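Local coordinates for putative O-Methyltransferase (Corynebacterium glutamicum, PDB 3DR5), which probably transfers a methyl group from S-adenosyl-L-methionine to an oxygen atom of a substrate, as a member of the class I O-methyltransferase family, at the interface of chains A and B. Residues are numbered along the deposited sequence; one frame, centred on the assembly and turned at random. Chains: chain A/B, Putative O-Methyltransferase.

The interface of chains A and B. Residues chain A 170, 184, 187, 191, 200; chain B 11, 15.
The N-terminal helix 4-13 of chain B and the loop just after it lie against the end of helix 178-190, strand 196-201 and the loop residues A:Ile170 and A:Arg191 of chain A. Both chains carry the class I, SAM-dependent O-methyltransferase fold; the patch recurs with the chains exchanged, and such a two-fold dimer is plausibly the working form. B:Tyr11 reaches across to A:Asp187 and A:Ile170. With CG anti to the backbone N (chi1 178°), the ring extends toward chain A, and its phenol OH donates a hydrogen bond to A:Asp187 OD2 at 2.9 Å. That oxygen is met 49° out of the carboxylate plane. A:Arg191 NH1 approaches A:Asp187 OD2 from the opposite face of the carboxylate at 2.7 Å, with this oxygen lying close to the guanidinium plane of A:Arg191. A:Asp187 OD2 thus accepts from B:Tyr11 OH and A:Arg191 NH1, one from each chain, and the salt bridge within chain A would be expected to favour a charged carboxylate. A:Arg200 NH1 adds a weak bond to the other carboxylate oxygen, OD1. One face of the tyrosine ring is covered by A:Ile170, whose CG1 sits 3.7 Å from the ring centroid in a CH-pi contact, displaced toward the rim; A:Ile170 CD1 reaches B:Tyr11 CE2 at 3.3 Å. The methyl CG2 of B:Thr15 lies over the rim of the opposite face and faces the edge of the A:Arg200 guanidinium, where the modelled separations are too short to interpret. Over one face of the A:Arg191 guanidinium stands B:Thr15 OG1, 3.3 Å from A:Arg191 NH1. Water 1 links that arginine to the threonine carbonyl, lying 3.1 Å from A:Arg191 NE and 3.0 Å from B:Thr15 O.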
# COMPACT_ATOMS: atom_id res chain seq x y z
N ILE A 170 10.36 -17.63 8.98
CA ILE A 170 11.79 -17.35 9.03
C ILE A 170 12.27 -16.86 10.40
O ILE A 170 11.47 -16.57 11.28
CB ILE A 170 12.21 -16.38 7.87
CG1 ILE A 170 11.36 -15.13 7.86
CG2 ILE A 170 12.07 -17.12 6.53
CD1 ILE A 170 11.61 -14.24 6.66
N ARG A 184 14.79 -16.34 3.79
CA ARG A 184 15.53 -15.54 4.76
C ARG A 184 16.62 -14.72 4.06
O ARG A 184 16.80 -13.53 4.36
CB ARG A 184 16.19 -16.44 5.81
CG ARG A 184 16.13 -15.87 7.22
CD ARG A 184 17.18 -16.49 8.13
NE ARG A 184 17.09 -17.95 8.21
CZ ARG A 184 16.01 -18.62 8.59
NH1 ARG A 184 14.91 -17.97 8.93
NH2 ARG A 184 16.02 -19.94 8.62
N ASP A 187 15.00 -11.83 2.10
CA ASP A 187 14.61 -10.75 3.01
C ASP A 187 15.86 -9.95 3.41
O ASP A 187 15.89 -8.72 3.27
CB ASP A 187 13.93 -11.35 4.25
CG ASP A 187 13.36 -10.29 5.19
OD1 ASP A 187 12.36 -9.63 4.82
OD2 ASP A 187 13.93 -10.12 6.29
N ARG A 191 16.60 -6.12 2.27
CA ARG A 191 16.81 -5.05 3.24
C ARG A 191 18.19 -4.40 3.16
O ARG A 191 18.47 -3.43 3.85
CB ARG A 191 16.57 -5.58 4.66
CG ARG A 191 15.10 -5.84 4.98
CD ARG A 191 14.96 -6.81 6.15
NE ARG A 191 16.13 -6.76 7.00
CZ ARG A 191 16.71 -7.82 7.55
NH1 ARG A 191 16.22 -9.03 7.34
NH2 ARG A 191 17.78 -7.67 8.31
N ARG A 200 6.99 -4.40 4.65
CA ARG A 200 6.63 -5.80 4.80
C ARG A 200 5.32 -5.81 5.58
O ARG A 200 5.26 -5.39 6.73
CB ARG A 200 7.79 -6.55 5.48
CG ARG A 200 8.97 -6.73 4.50
CD ARG A 200 10.19 -7.32 5.19
NE ARG A 200 10.69 -6.42 6.22
CZ ARG A 200 11.42 -6.81 7.26
NH1 ARG A 200 11.72 -8.10 7.40
NH2 ARG A 200 11.80 -5.93 8.17
N TYR B 11 8.70 -10.66 13.64
CA TYR B 11 9.83 -10.83 12.73
C TYR B 11 10.11 -9.54 11.95
O TYR B 11 11.27 -9.16 11.76
CB TYR B 11 9.58 -11.94 11.72
CG TYR B 11 10.73 -12.08 10.76
CD1 TYR B 11 11.94 -12.63 11.18
CD2 TYR B 11 10.67 -11.54 9.47
CE1 TYR B 11 13.05 -12.67 10.35
CE2 TYR B 11 11.77 -11.58 8.62
CZ TYR B 11 12.96 -12.14 9.08
OH TYR B 11 14.06 -12.19 8.25
N THR B 15 13.24 -6.96 12.83
CA THR B 15 14.18 -7.04 11.73
C THR B 15 14.32 -5.78 10.88
O THR B 15 15.18 -5.69 10.00
CB THR B 15 13.82 -8.28 10.86
OG1 THR B 15 15.01 -8.96 10.46
CG2 THR B 15 13.05 -7.90 9.65
O HOH W 1 17.49 -4.46 8.63